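ORF14 (Streptomyces clavuligerus, PDB 2WPX) binds acetyl-CoA and is probably an acyltransferase of the tandem GNAT type, belonging to the clavulanic acid biosynthesis pathway. Local coordinates at residues T157-D162 against T304-D309. Residues are numbered along the deposited sequence; the frame is centred on the assembly and turned at random.
Sequences THQWLD and TANAED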
loop_
_atom_site.group_PDB
_atom_site.type_symbol
_atom_site.label_atom_id
_atom_site.label_comp_id
_atom_site.label_asym_id
_atom_site.label_seq_id
_atom_site.Cartn_x
_atom_site.Cartn_y
_atom_site.Cartn_z
ATOM N N THR A 157 -9.064 0.633 -7.358
ATOM C CA THR A 157 -8.708 1.526 -8.454
ATOM C C THR A 157 -7.569 2.420 -8.043
ATOM O O THR A 157 -7.710 3.237 -7.122
ATOM C CB THR A 157 -9.848 2.466 -8.807
ATOM O OG1 THR A 157 -11.016 1.700 -9.040
ATOM C CG2 THR A 157 -9.507 3.267 -10.039
ATOM N N HIS A 158 -6.461 2.302 -8.767
ATOM C CA HIS A 158 -5.222 2.949 -8.377
ATOM C C HIS A 158 -5.058 4.214 -9.177
ATOM O O HIS A 158 -5.073 4.149 -10.394
ATOM C CB HIS A 158 -4.050 1.987 -8.572
ATOM C CG HIS A 158 -2.745 2.537 -8.114
ATOM N ND1 HIS A 158 -1.591 2.385 -8.837
ATOM C CD2 HIS A 158 -2.403 3.248 -7.009
ATOM C CE1 HIS A 158 -0.585 2.983 -8.213
ATOM N NE2 HIS A 158 -1.049 3.504 -7.090
ATOM N N GLN A 159 -4.942 5.369 -8.523
ATOM C CA GLN A 159 -5.101 6.624 -9.255
ATOM C C GLN A 159 -3.896 7.545 -9.137
ATOM O O GLN A 159 -3.178 7.475 -8.160
ATOM C CB GLN A 159 -6.307 7.372 -8.675
ATOM C CG GLN A 159 -7.682 6.710 -8.876
ATOM C CD GLN A 159 -8.612 7.060 -7.708
ATOM O OE1 GLN A 159 -9.108 8.177 -7.639
ATOM N NE2 GLN A 159 -8.800 6.125 -6.762
ATOM N N TRP A 160 -3.685 8.426 -10.107
ATOM C CA TRP A 160 -2.574 9.352 -10.033
ATOM C C TRP A 160 -3.033 10.780 -10.215
ATOM O O TRP A 160 -3.912 11.071 -11.008
ATOM C CB TRP A 160 -1.462 9.044 -11.078
ATOM C CG TRP A 160 -0.612 7.814 -10.721
ATOM C CD1 TRP A 160 -0.806 6.552 -11.173
ATOM C CD2 TRP A 160 0.511 7.751 -9.820
ATOM N NE1 TRP A 160 0.110 5.702 -10.620
ATOM C CE2 TRP A 160 0.946 6.410 -9.798
ATOM C CE3 TRP A 160 1.207 8.701 -9.055
ATOM C CZ2 TRP A 160 2.040 5.991 -9.045
ATOM C CZ3 TRP A 160 2.260 8.295 -8.305
ATOM C CH2 TRP A 160 2.698 6.947 -8.322
ATOM N N LEU A 161 -2.442 11.656 -9.420
ATOM C CA LEU A 161 -2.572 13.079 -9.600
ATOM C C LEU A 161 -1.198 13.646 -9.897
ATOM O O LEU A 161 -0.251 13.452 -9.139
ATOM C CB LEU A 161 -3.112 13.715 -8.341
ATOM C CG LEU A 161 -3.055 15.264 -8.283
ATOM C CD1 LEU A 161 -3.909 15.949 -9.381
ATOM C CD2 LEU A 161 -3.411 15.767 -6.867
ATOM N N ASP A 162 -1.102 14.341 -11.013
ATOM C CA ASP A 162 0.098 14.981 -11.412
ATOM C C ASP A 162 -0.141 16.479 -11.373
ATOM O O ASP A 162 -0.772 17.062 -12.262
ATOM C CB ASP A 162 0.409 14.538 -12.820
ATOM C CG ASP A 162 1.606 15.207 -13.406
ATOM O OD1 ASP A 162 2.073 16.274 -12.935
ATOM O OD2 ASP A 162 2.078 14.646 -14.403
ATOM N N THR A 304 -2.983 7.270 -5.022
ATOM C CA THR A 304 -3.913 6.788 -4.038
ATOM C C THR A 304 -4.670 5.566 -4.609
ATOM O O THR A 304 -4.498 5.247 -5.807
ATOM C CB THR A 304 -4.926 7.921 -3.663
ATOM O OG1 THR A 304 -5.518 7.662 -2.377
ATOM C CG2 THR A 304 -6.003 8.085 -4.763
ATOM N N ALA A 305 -5.488 4.899 -3.776
ATOM C CA ALA A 305 -6.268 3.749 -4.236
ATOM C C ALA A 305 -7.540 3.612 -3.446
ATOM O O ALA A 305 -7.520 3.657 -2.219
ATOM C CB ALA A 305 -5.460 2.418 -4.096
ATOM N N ASN A 306 -8.629 3.397 -4.171
ATOM C CA ASN A 306 -9.936 3.111 -3.592
ATOM C C ASN A 306 -10.457 1.787 -4.046
ATOM O O ASN A 306 -10.238 1.381 -5.195
ATOM C CB ASN A 306 -10.922 4.143 -4.065
ATOM C CG ASN A 306 -10.592 5.460 -3.552
ATOM O OD1 ASN A 306 -10.180 6.359 -4.290
ATOM N ND2 ASN A 306 -10.733 5.610 -2.237
ATOM N N ALA A 307 -11.199 1.127 -3.171
ATOM C CA ALA A 307 -12.024 0.042 -3.645
ATOM C C ALA A 307 -12.958 0.603 -4.721
ATOM O O ALA A 307 -13.573 1.672 -4.549
ATOM C CB ALA A 307 -12.809 -0.570 -2.525
ATOM N N GLU A 308 -13.061 -0.117 -5.842
ATOM C CA GLU A 308 -13.796 0.412 -6.993
ATOM C C GLU A 308 -15.287 0.631 -6.677
ATOM O O GLU A 308 -15.968 1.304 -7.442
ATOM C CB GLU A 308 -13.626 -0.506 -8.190
ATOM C CG GLU A 308 -14.104 -1.898 -7.834
ATOM C CD GLU A 308 -13.814 -2.943 -8.885
ATOM O OE1 GLU A 308 -13.144 -2.618 -9.891
ATOM O OE2 GLU A 308 -14.242 -4.100 -8.671
ATOM N N ASP A 309 -15.785 0.100 -5.557
ATOM C CA ASP A 309 -17.188 0.368 -5.177
ATOM C C ASP A 309 -17.346 1.542 -4.228
ATOM O O ASP A 309 -18.450 1.890 -3.864
ATOM C CB ASP A 309 -17.895 -0.877 -4.610
ATOM C CG ASP A 309 -17.311 -1.330 -3.297
ATOM O OD1 ASP A 309 -18.028 -1.994 -2.520
ATOM O OD2 ASP A 309 -16.138 -1.031 -3.016
#
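Thr-157, His-158 and Gln-159 pair antiparallel with Asn-306, Ala-305 and Thr-304, the strand directions 148° apart and the short axes approaching to 4.7 Å. Thr-157/Asn-306 and Gln-159/Thr-304 are hydrogen-bonded pairs, each with two backbone bonds; Gln-159 N meets Thr-304 O at 2.8 Å, almost straight. Between them His-158 and Ala-305 form a non-hydrogen-bonded pair, where Ala-305 CA sends a CA-H...O contact to Thr-157 O.

Gln-159 and Asn-306 share one face of the sheet, and their side chains cross at about a right angle. The Gln-159 chain bends at chi2 (149°), and its NE2 donates twice: to Asn-306 OD1 at 2.8 Å across the strands, and back to Thr-157 O at 3.1 Å within its own. Both acceptors lie in the Gln-159 amide plane, which is turned 44° from that of Asn-306. Beside this amide the methyl CG2 of Thr-304 packs 4.0 Å from Gln-159 CB, while helix 311-319 supplies Asn-317, which touches Gln-159. The imidazole of His-158, on the other face, brings CD2 to 3.1 Å from Thr-304 O; its ND1 is hydrogen-bonded to Asp-326 and its NE2 to Glu-303, and Trp-328 stacks on the ring.

The pairing thus joins strand 149-162 of the first GNAT family region to strand 301-307 of the second. Thr-157 O is gripped from opposite faces of its carbonyl plane by Asn-306 N of the partner strand and Gln-159 NE2 of its own. NE2 therefore bridges Thr-157 O and Asn-306 OD1, and these two in-plane acceptors would hold the rotation of the buried amide.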